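Local atomic coordinates of NUDIX hydrolase (Alicyclobacillus acidocaldarius subsp. acidocaldarius, PDB entry 3QSJ), a protein that probably hydrolyses phosphorus-containing anhydrides, as Nudix hydrolases generally do, with the help of divalent metal ions such as magnesium or manganese. Residues I7-D18 with R151-Q162; D72-L80 with F131-I139. All coordinates share one frame; numbering follows the deposited sequence. Where two conformers were deposited one is given.

Overall arrangement
Both contacts belong to one Nudix fold and meet at strand 151-160. Interaction 1 pairs that strand in parallel with strand 7-18 inside the mixed sheet, chiefly through a regular ladder of backbone hydrogen bonds; its middle is buried, while both ends reach the surface. Interaction 2 is smaller and largely buried: helix 72-87 packs on segment 131-139, whose end enters strand 137-143, the antiparallel neighbour of 151-160. Here side chains do the work, aliphatic groups around one aromatic ring and a single salt bridge. The two are joined directly, R155 NH1 of interaction 1 lying 2.8 Å from D72 OD1 of interaction 2 in a salt bridge.

Interaction 1. Residues I7-D18 with R151-Q162; sequences IRKAATLVVIRD and RFDTRFFLCVGQ
R8 to I16 and F152 to V160 run side by side as parallel strands in the mixed sheet of the Nudix fold, in step from R8 with F152 to I16 with V160. Ten backbone hydrogen bonds join them, from R8 N on R151 O at 3.0 Å to G161 N on I16 O at 2.7 Å. On the face of T12 and F156, the threonine lies alongside the phenylalanine and sets its CB over one ring face in a CH-pi contact, 4.2 Å from the centroid and offset toward the rim. T12 OG1 meets T154 CG2 at 3.4 Å. Farther along this face, a chi1 of -179° swings the L158 branch away from its own N and lays CD1 against V14 CG1 at 3.7 Å and close to I16 CG2; helix 213-219 packs against I16, L158 and V160. The other face carries L13, V15 and C159, with L13 CD2 3.8 Å from C159 SG in one of the two cysteine conformers, and L13 also touches L80 and T83 of helix 72-87. Toward the N-terminal end this face turns polar: the D153 carboxylate is held by R141, and R155 by D72 and D71. Strand 7-18 has other partners at its opposite edge, first 42-48 and then 24-31, so it is an interior strand. T12 packs near G46, a calcium ligand, which places this pairing close to the metal site. At the far end R17 extends away to E25 and W179, its NH1 linked through a water to G161 O. Q162, in one of its two conformers, then closes the ladder with its side-chain amide: OE1 takes D18 N on an in-plane lone pair at 2.8 Å, and NE2 gives a nearly straight bond (167°) to D18 O at 3.0 Å.

Interaction 2. Residues D72-L80 with F131-I139; sequences DPALAVTAL and FDLGLLRRI
D72 and R138 form the salt bridge of this contact, R138 NH1 donating to D72 OD2 at 2.9 Å. OD2 is used through its syn lone pair and lies in the guanidinium plane, at its edge, while the carboxylate stands steeply across that plane, 79° from it. R138 reaches this point with CG anti to the backbone N (chi1 171°) and its chain extended to NE. Each charge has a second partner: D72 OD1 binds R155 of strand 151-160, and R138 NH1 also pairs with D69. The backbone N atoms of E68 and D69 bond to D72 OD2 as well and help to orient it. The acids probably offset the closeness of the two arginines. A leucine in place of R138 would probably leave D72 OD2 and D69 without their shared positive partner, D72 keeping only R155 of these two arginines. Deeper in, the contact is wholly apolar. L133 CD2 sits 3.7 Å from A76 CB, and its other branch, CD1, meets P73 CB at 3.8 Å. L136 and L80 meet tip to tip, L136 CD2 lying 3.8 Å from L80 CD1. That same methyl of L80 makes a CH-pi contact over one face of the F131 ring, 4.0 Å from the centroid and offset toward the rim. V77 CG2 completes the cluster at 4.1 Å from F131 CD2. An Asx turn, G134 N to D132 OD1, and the 3-10 segment 133-135 bend the chain between F131 and L136. Helix 51-58 touches P73 and V77, and L13 of strand 7-18 packs on L80 and L136. The 3-10 turn and the approach to strand 137-143 thus pack along the first turns of helix 72-87, the Nudix helix, whose later turns carry the calcium ligands E82 and E86.

Interaction 1. Residues I7-D18 with R151-Q162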
loop_
_atom_site.group_PDB
_atom_site.type_symbol
_atom_site.label_atom_id
_atom_site.label_comp_id
_atom_site.label_asym_id
_atom_site.label_seq_id
_atom_site.Cartn_x
_atom_site.Cartn_y
_atom_site.Cartn_z
ATOM N N ILE A 7 -3.081 18.436 7.720
ATOM C CA ILE A 7 -3.527 17.037 7.855
ATOM C C ILE A 7 -3.355 16.482 6.445
ATOM O O ILE A 7 -4.149 16.798 5.531
ATOM C CB ILE A 7 -4.980 16.966 8.356
ATOM C CG1 ILE A 7 -5.092 17.565 9.754
ATOM C CG2 ILE A 7 -5.495 15.499 8.350
ATOM C CD1 ILE A 7 -6.633 17.936 10.094
ATOM N N ARG A 8 -2.261 15.769 6.244
ATOM C CA ARG A 8 -1.867 15.379 4.892
ATOM C C ARG A 8 -2.613 14.151 4.372
ATOM O O ARG A 8 -2.557 13.107 5.001
ATOM C CB ARG A 8 -0.347 15.182 4.845
ATOM C CG ARG A 8 0.208 14.981 3.427
ATOM C CD ARG A 8 0.971 16.203 2.946
ATOM N NE ARG A 8 1.284 16.146 1.515
ATOM C CZ ARG A 8 2.496 15.913 1.016
ATOM N NH1 ARG A 8 2.686 15.888 -0.297
ATOM N NH2 ARG A 8 3.521 15.675 1.826
ATOM N N LYS A 9 -3.350 14.283 3.249
ATOM C CA LYS A 9 -3.999 13.109 2.641
ATOM C C LYS A 9 -2.926 12.089 2.177
ATOM O O LYS A 9 -1.923 12.464 1.529
ATOM C CB LYS A 9 -4.852 13.511 1.436
ATOM C CG LYS A 9 -6.163 14.224 1.883
ATOM C CD LYS A 9 -7.200 13.217 2.327
ATOM C CE LYS A 9 -8.517 13.944 2.649
ATOM N NZ LYS A 9 -8.903 14.891 1.559
ATOM N N ALA A 10 -3.135 10.816 2.517
ATOM C CA ALA A 10 -2.213 9.720 2.183
ATOM C C ALA A 10 -2.986 8.442 1.989
ATOM O O ALA A 10 -4.200 8.375 2.290
ATOM C CB ALA A 10 -1.236 9.527 3.356
ATOM N N ALA A 11 -2.272 7.412 1.506
ATOM C CA ALA A 11 -2.890 6.087 1.348
ATOM C C ALA A 11 -1.853 5.056 1.459
ATOM O O ALA A 11 -0.652 5.285 1.187
ATOM C CB ALA A 11 -3.584 5.952 -0.008
ATOM N N THR A 12 -2.306 3.895 1.896
ATOM C CA THR A 12 -1.456 2.751 2.167
ATOM C C THR A 12 -2.062 1.503 1.550
ATOM O O THR A 12 -3.274 1.303 1.638
ATOM C CB THR A 12 -1.316 2.603 3.696
ATOM O OG1 THR A 12 -0.694 3.789 4.197
ATOM C CG2 THR A 12 -0.387 1.470 4.049
ATOM N N LEU A 13 -1.189 0.610 1.060
ATOM C CA LEU A 13 -1.634 -0.640 0.435
ATOM C C LEU A 13 -1.177 -1.810 1.254
ATOM O O LEU A 13 0.016 -1.986 1.530
ATOM C CB LEU A 13 -1.103 -0.789 -1.007
ATOM C CG LEU A 13 -1.796 -1.881 -1.834
ATOM C CD1 LEU A 13 -3.313 -1.622 -1.901
ATOM C CD2 LEU A 13 -1.138 -1.958 -3.244
ATOM N N VAL A 14 -2.146 -2.687 1.591
ATOM C CA VAL A 14 -1.898 -3.867 2.404
ATOM C C VAL A 14 -1.991 -4.997 1.396
ATOM O O VAL A 14 -3.108 -5.351 0.955
ATOM C CB VAL A 14 -2.953 -3.984 3.532
ATOM C CG1 VAL A 14 -2.664 -5.207 4.428
ATOM C CG2 VAL A 14 -3.007 -2.695 4.370
ATOM N N VAL A 15 -0.832 -5.534 1.011
ATOM C CA VAL A 15 -0.772 -6.591 -0.026
ATOM C C VAL A 15 -0.610 -7.911 0.699
ATOM O O VAL A 15 0.384 -8.124 1.412
ATOM C CB VAL A 15 0.400 -6.327 -1.009
ATOM C CG1 VAL A 15 0.370 -7.335 -2.166
ATOM C CG2 VAL A 15 0.361 -4.883 -1.549
ATOM N N ILE A 16 -1.555 -8.808 0.498
ATOM C CA ILE A 16 -1.540 -10.102 1.197
ATOM C C ILE A 16 -1.557 -11.339 0.334
ATOM O O ILE A 16 -1.845 -11.276 -0.854
ATOM C CB ILE A 16 -2.791 -10.183 2.133
ATOM C CG1 ILE A 16 -4.131 -10.266 1.314
ATOM C CG2 ILE A 16 -2.778 -9.075 3.183
ATOM C CD1 ILE A 16 -5.422 -10.540 2.231
ATOM N N ARG A 17 -1.212 -12.478 0.941
ATOM C CA ARG A 17 -1.325 -13.741 0.216
ATOM C C ARG A 17 -1.616 -14.845 1.269
ATOM O O ARG A 17 -1.392 -14.649 2.458
ATOM C CB ARG A 17 -0.034 -14.025 -0.557
ATOM C CG ARG A 17 1.133 -14.361 0.382
ATOM C CD ARG A 17 2.441 -14.398 -0.390
ATOM N NE ARG A 17 3.562 -14.870 0.450
ATOM C CZ ARG A 17 4.801 -14.953 -0.010
ATOM N NH1 ARG A 17 5.071 -14.614 -1.274
ATOM N NH2 ARG A 17 5.789 -15.387 0.787
ATOM N N ASP A 18 -2.108 -15.983 0.822
ATOM C CA ASP A 18 -2.260 -17.129 1.713
ATOM C C ASP A 18 -0.869 -17.728 1.854
ATOM O O ASP A 18 -0.223 -18.001 0.835
ATOM C CB ASP A 18 -3.205 -18.149 1.094
ATOM C CG ASP A 18 -4.664 -17.729 1.184
ATOM O OD1 ASP A 18 -5.058 -17.090 2.225
ATOM O OD2 ASP A 18 -5.413 -18.035 0.249
ATOM N N ARG A 151 0.701 15.088 10.945
ATOM C CA ARG A 151 -0.560 14.381 10.863
ATOM C C ARG A 151 -0.914 14.010 9.436
ATOM O O ARG A 151 -0.596 14.766 8.505
ATOM C CB ARG A 151 -1.720 15.242 11.446
ATOM C CG ARG A 151 -1.521 15.692 12.912
ATOM C CD ARG A 151 -2.719 16.528 13.289
ATOM N NE ARG A 151 -3.898 15.693 13.504
ATOM C CZ ARG A 151 -5.144 16.134 13.611
ATOM N NH1 ARG A 151 -5.410 17.443 13.524
ATOM N NH2 ARG A 151 -6.126 15.289 13.864
ATOM N N PHE A 152 -1.537 12.821 9.264
ATOM C CA PHE A 152 -2.002 12.329 7.996
ATOM C C PHE A 152 -3.443 11.943 8.116
ATOM O O PHE A 152 -3.893 11.508 9.190
ATOM C CB PHE A 152 -1.255 11.053 7.546
ATOM C CG PHE A 152 0.212 11.278 7.333
ATOM C CD1 PHE A 152 0.680 11.841 6.141
ATOM C CD2 PHE A 152 1.115 11.082 8.376
ATOM C CE1 PHE A 152 2.030 12.192 5.994
ATOM C CE2 PHE A 152 2.474 11.380 8.207
ATOM C CZ PHE A 152 2.916 11.919 7.013
ATOM N N ASP A 153 -4.112 11.920 6.971
ATOM C CA ASP A 153 -5.474 11.371 6.928
ATOM C C ASP A 153 -5.305 10.270 5.915
ATOM O O ASP A 153 -5.202 10.545 4.707
ATOM C CB ASP A 153 -6.419 12.453 6.433
ATOM C CG ASP A 153 -7.859 12.033 6.308
ATOM O OD1 ASP A 153 -8.127 10.827 6.297
ATOM O OD2 ASP A 153 -8.715 12.918 6.225
ATOM N N THR A 154 -5.141 9.030 6.403
ATOM C CA THR A 154 -4.682 7.926 5.549
ATOM C C THR A 154 -5.762 6.928 5.210
ATOM O O THR A 154 -6.459 6.449 6.117
ATOM C CB THR A 154 -3.545 7.208 6.272
ATOM O OG1 THR A 154 -2.513 8.173 6.596
ATOM C CG2 THR A 154 -2.938 6.045 5.379
ATOM N N ARG A 155 -5.897 6.622 3.917
ATOM C CA ARG A 155 -6.886 5.678 3.397
ATOM C C ARG A 155 -6.169 4.350 3.234
ATOM O O ARG A 155 -5.144 4.304 2.581
ATOM C CB ARG A 155 -7.434 6.152 2.047
ATOM C CG ARG A 155 -8.898 5.711 1.773
ATOM C CD ARG A 155 -9.963 6.367 2.696
ATOM N NE ARG A 155 -9.823 7.815 2.769
ATOM C CZ ARG A 155 -10.501 8.706 2.021
ATOM N NH1 ARG A 155 -11.378 8.291 1.102
ATOM N NH2 ARG A 155 -10.273 9.998 2.154
ATOM N N PHE A 156 -6.704 3.268 3.793
ATOM C CA PHE A 156 -6.067 1.951 3.712
ATOM C C PHE A 156 -6.866 1.053 2.698
ATOM O O PHE A 156 -8.084 0.931 2.761
ATOM C CB PHE A 156 -6.146 1.246 5.109
ATOM C CG PHE A 156 -5.111 1.794 6.065
ATOM C CD1 PHE A 156 -3.941 1.096 6.307
ATOM C CD2 PHE A 156 -5.248 3.071 6.604
ATOM C CE1 PHE A 156 -2.920 1.636 7.141
ATOM C CE2 PHE A 156 -4.221 3.618 7.436
ATOM C CZ PHE A 156 -3.075 2.901 7.672
ATOM N N PHE A 157 -6.132 0.388 1.827
ATOM C CA PHE A 157 -6.674 -0.514 0.833
ATOM C C PHE A 157 -5.997 -1.849 1.002
ATOM O O PHE A 157 -4.782 -1.936 1.346
ATOM C CB PHE A 157 -6.425 0.028 -0.607
ATOM C CG PHE A 157 -7.236 1.270 -0.839
ATOM C CD1 PHE A 157 -8.573 1.183 -1.237
ATOM C CD2 PHE A 157 -6.667 2.524 -0.669
ATOM C CE1 PHE A 157 -9.320 2.349 -1.465
ATOM C CE2 PHE A 157 -7.427 3.685 -0.869
ATOM C CZ PHE A 157 -8.780 3.578 -1.147
ATOM N N LEU A 158 -6.749 -2.874 0.662
ATOM C CA LEU A 158 -6.246 -4.249 0.692
ATOM C C LEU A 158 -6.283 -4.836 -0.742
ATOM O O LEU A 158 -7.243 -4.578 -1.471
ATOM C CB LEU A 158 -7.215 -5.070 1.591
ATOM C CG LEU A 158 -6.865 -6.541 1.770
ATOM C CD1 LEU A 158 -5.694 -6.669 2.802
ATOM C CD2 LEU A 158 -8.070 -7.310 2.385
ATOM N N CYS A 159 -5.287 -5.669 -1.106
ATOM C CA CYS A 159 -5.312 -6.421 -2.366
ATOM C C CYS A 159 -4.533 -7.677 -2.180
ATOM O O CYS A 159 -3.825 -7.841 -1.182
ATOM C CB CYS A 159 -4.836 -5.619 -3.565
ATOM S SG CYS A 159 -3.076 -5.227 -3.503
ATOM N N VAL A 160 -4.725 -8.612 -3.099
ATOM C CA VAL A 160 -4.074 -9.912 -2.964
ATOM C C VAL A 160 -2.905 -9.973 -3.950
ATOM O O VAL A 160 -3.053 -9.575 -5.118
ATOM C CB VAL A 160 -5.114 -11.017 -3.282
ATOM C CG1 VAL A 160 -4.453 -12.407 -3.235
ATOM C CG2 VAL A 160 -6.240 -10.951 -2.285
ATOM N N GLY A 161 -1.755 -10.418 -3.458
ATOM C CA GLY A 161 -0.568 -10.559 -4.300
ATOM C C GLY A 161 -0.039 -11.984 -4.271
ATOM O O GLY A 161 1.147 -12.188 -4.024
ATOM N N GLN A 162 -0.887 -12.983 -4.552
ATOM C CA GLN A 162 -0.466 -14.394 -4.511
ATOM C C GLN A 162 0.558 -14.714 -5.609
ATOM O O GLN A 162 1.332 -15.675 -5.497
ATOM C CB GLN A 162 -1.708 -15.284 -4.662
ATOM C CG GLN A 162 -1.539 -16.698 -4.109
ATOM C CD GLN A 162 -1.514 -16.708 -2.598
ATOM O OE1 GLN A 162 -2.415 -16.162 -1.934
ATOM N NE2 GLN A 162 -0.492 -17.373 -2.035
HETATM O O HOH W 1 3.437 -13.884 -3.590
#

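Interaction 2. Residues D72-L80 with F131-I139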
loop_
_atom_site.group_PDB
_atom_site.type_symbol
_atom_site.label_atom_id
_atom_site.label_comp_id
_atom_site.label_asym_id
_atom_site.label_seq_id
_atom_site.Cartn_x
_atom_site.Cartn_y
_atom_site.Cartn_z
ATOM N N ASP A 72 -11.961 8.010 -2.980
ATOM C CA ASP A 72 -11.442 6.636 -2.841
ATOM C C ASP A 72 -10.705 6.161 -4.087
ATOM O O ASP A 72 -9.616 5.606 -3.954
ATOM C CB ASP A 72 -12.549 5.651 -2.410
ATOM C CG ASP A 72 -12.737 5.669 -0.909
ATOM O OD1 ASP A 72 -11.702 5.844 -0.163
ATOM O OD2 ASP A 72 -13.902 5.509 -0.453
ATOM N N PRO A 73 -11.199 6.424 -5.324
ATOM C CA PRO A 73 -10.434 5.960 -6.516
ATOM C C PRO A 73 -9.080 6.637 -6.575
ATOM O O PRO A 73 -8.104 5.943 -6.800
ATOM C CB PRO A 73 -11.310 6.396 -7.710
ATOM C CG PRO A 73 -12.753 6.300 -7.127
ATOM C CD PRO A 73 -12.556 6.908 -5.708
ATOM N N ALA A 74 -9.001 7.959 -6.372
ATOM C CA ALA A 74 -7.683 8.630 -6.414
ATOM C C ALA A 74 -6.769 8.080 -5.332
ATOM O O ALA A 74 -5.596 7.860 -5.600
ATOM C CB ALA A 74 -7.820 10.141 -6.225
ATOM N N LEU A 75 -7.272 7.899 -4.100
ATOM C CA LEU A 75 -6.409 7.389 -3.000
ATOM C C LEU A 75 -5.965 5.928 -3.235
ATOM O O LEU A 75 -4.847 5.562 -2.856
ATOM C CB LEU A 75 -7.117 7.616 -1.627
ATOM C CG LEU A 75 -7.054 9.119 -1.288
ATOM C CD1 LEU A 75 -7.946 9.467 -0.146
ATOM C CD2 LEU A 75 -5.619 9.532 -0.912
ATOM N N ALA A 76 -6.798 5.122 -3.929
ATOM C CA ALA A 76 -6.424 3.738 -4.311
ATOM C C ALA A 76 -5.216 3.821 -5.224
ATOM O O ALA A 76 -4.239 3.093 -5.030
ATOM C CB ALA A 76 -7.562 3.015 -5.035
ATOM N N VAL A 77 -5.248 4.763 -6.147
ATOM C CA VAL A 77 -4.119 5.030 -7.034
ATOM C C VAL A 77 -2.884 5.465 -6.246
ATOM O O VAL A 77 -1.780 4.945 -6.496
ATOM C CB VAL A 77 -4.507 6.019 -8.172
ATOM C CG1 VAL A 77 -3.252 6.445 -8.935
ATOM C CG2 VAL A 77 -5.487 5.322 -9.152
ATOM N N THR A 78 -3.058 6.374 -5.271
ATOM C CA THR A 78 -1.932 6.826 -4.428
ATOM C C THR A 78 -1.281 5.583 -3.845
ATOM O O THR A 78 -0.086 5.435 -3.895
ATOM C CB THR A 78 -2.439 7.772 -3.297
ATOM O OG1 THR A 78 -3.049 8.920 -3.902
ATOM C CG2 THR A 78 -1.307 8.114 -2.274
ATOM N N ALA A 79 -2.082 4.691 -3.285
ATOM C CA ALA A 79 -1.558 3.474 -2.654
ATOM C C ALA A 79 -0.788 2.576 -3.633
ATOM O O ALA A 79 0.315 2.110 -3.312
ATOM C CB ALA A 79 -2.693 2.714 -1.984
ATOM N N LEU A 80 -1.346 2.390 -4.824
ATOM C CA LEU A 80 -0.736 1.544 -5.873
ATOM C C LEU A 80 0.559 2.194 -6.354
ATOM O O LEU A 80 1.563 1.494 -6.566
ATOM C CB LEU A 80 -1.734 1.385 -7.016
ATOM C CG LEU A 80 -2.869 0.411 -6.677
ATOM C CD1 LEU A 80 -4.090 0.689 -7.571
ATOM C CD2 LEU A 80 -2.367 -1.041 -6.722
ATOM N N PHE A 131 -5.086 1.134 -13.889
ATOM C CA PHE A 131 -5.327 0.250 -12.736
ATOM C C PHE A 131 -6.735 -0.313 -12.748
ATOM O O PHE A 131 -7.684 0.410 -13.088
ATOM C CB PHE A 131 -5.152 1.027 -11.455
ATOM C CG PHE A 131 -3.697 1.379 -11.217
ATOM C CD1 PHE A 131 -2.755 0.375 -10.971
ATOM C CD2 PHE A 131 -3.262 2.703 -11.310
ATOM C CE1 PHE A 131 -1.431 0.681 -10.664
ATOM C CE2 PHE A 131 -1.922 3.028 -11.041
ATOM C CZ PHE A 131 -1.010 2.017 -10.711
ATOM N N ASP A 132 -6.876 -1.565 -12.294
ATOM C CA ASP A 132 -8.218 -2.151 -12.116
ATOM C C ASP A 132 -8.462 -1.939 -10.604
ATOM O O ASP A 132 -8.007 -2.738 -9.747
ATOM C CB ASP A 132 -8.193 -3.661 -12.478
ATOM C CG ASP A 132 -9.554 -4.309 -12.189
ATOM O OD1 ASP A 132 -10.483 -3.577 -11.716
ATOM O OD2 ASP A 132 -9.694 -5.549 -12.443
ATOM N N LEU A 133 -9.187 -0.876 -10.277
ATOM C CA LEU A 133 -9.476 -0.561 -8.864
ATOM C C LEU A 133 -10.418 -1.581 -8.178
ATOM O O LEU A 133 -10.436 -1.657 -6.947
ATOM C CB LEU A 133 -10.061 0.847 -8.784
ATOM C CG LEU A 133 -9.076 1.924 -9.287
ATOM C CD1 LEU A 133 -9.705 3.343 -9.205
ATOM C CD2 LEU A 133 -7.678 1.817 -8.573
ATOM N N GLY A 134 -11.079 -2.406 -8.979
ATOM C CA GLY A 134 -11.948 -3.464 -8.496
ATOM C C GLY A 134 -11.165 -4.522 -7.707
ATOM O O GLY A 134 -11.753 -5.336 -6.975
ATOM N N LEU A 135 -9.849 -4.563 -7.907
ATOM C CA LEU A 135 -8.932 -5.508 -7.205
ATOM C C LEU A 135 -8.529 -4.972 -5.816
ATOM O O LEU A 135 -7.887 -5.698 -5.066
ATOM C CB LEU A 135 -7.705 -5.776 -8.059
ATOM C CG LEU A 135 -7.980 -6.619 -9.300
ATOM C CD1 LEU A 135 -6.677 -6.735 -10.133
ATOM C CD2 LEU A 135 -8.472 -8.018 -8.917
ATOM N N LEU A 136 -8.955 -3.764 -5.455
ATOM C CA LEU A 136 -8.653 -3.230 -4.094
ATOM C C LEU A 136 -9.889 -3.087 -3.270
ATOM O O LEU A 136 -10.956 -2.778 -3.838
ATOM C CB LEU A 136 -8.002 -1.821 -4.170
ATOM C CG LEU A 136 -6.458 -1.851 -4.282
ATOM C CD1 LEU A 136 -5.976 -2.583 -5.610
ATOM C CD2 LEU A 136 -5.985 -0.403 -4.403
ATOM N N ARG A 137 -9.761 -3.332 -1.972
ATOM C CA ARG A 137 -10.836 -3.161 -1.044
ATOM C C ARG A 137 -10.463 -2.029 -0.080
ATOM O O ARG A 137 -9.402 -2.075 0.552
ATOM C CB ARG A 137 -11.086 -4.477 -0.278
ATOM C CG ARG A 137 -12.152 -4.384 0.787
ATOM C CD ARG A 137 -12.153 -5.616 1.724
ATOM N NE ARG A 137 -13.252 -5.512 2.689
ATOM C CZ ARG A 137 -14.497 -5.920 2.462
ATOM N NH1 ARG A 137 -14.819 -6.484 1.298
ATOM N NH2 ARG A 137 -15.460 -5.714 3.383
ATOM N N ARG A 138 -11.337 -1.032 0.084
ATOM C CA ARG A 138 -11.123 -0.028 1.128
ATOM C C ARG A 138 -11.340 -0.737 2.457
ATOM O O ARG A 138 -12.416 -1.323 2.677
ATOM C CB ARG A 138 -12.105 1.151 0.953
ATOM C CG ARG A 138 -12.029 2.059 2.129
ATOM C CD ARG A 138 -12.828 3.350 1.995
ATOM N NE ARG A 138 -13.005 3.971 3.307
ATOM C CZ ARG A 138 -13.446 5.223 3.472
ATOM N NH1 ARG A 138 -13.698 6.000 2.408
ATOM N NH2 ARG A 138 -13.620 5.718 4.691
ATOM N N ILE A 139 -10.313 -0.677 3.367
ATOM C CA ILE A 139 -10.467 -1.317 4.674
ATOM C C ILE A 139 -10.408 -0.353 5.851
ATOM O O ILE A 139 -10.645 -0.752 6.987
ATOM C CB ILE A 139 -9.477 -2.474 4.847
ATOM C CG1 ILE A 139 -8.011 -1.937 4.715
ATOM C CG2 ILE A 139 -9.791 -3.552 3.800
ATOM C CD1 ILE A 139 -6.936 -3.033 5.059
#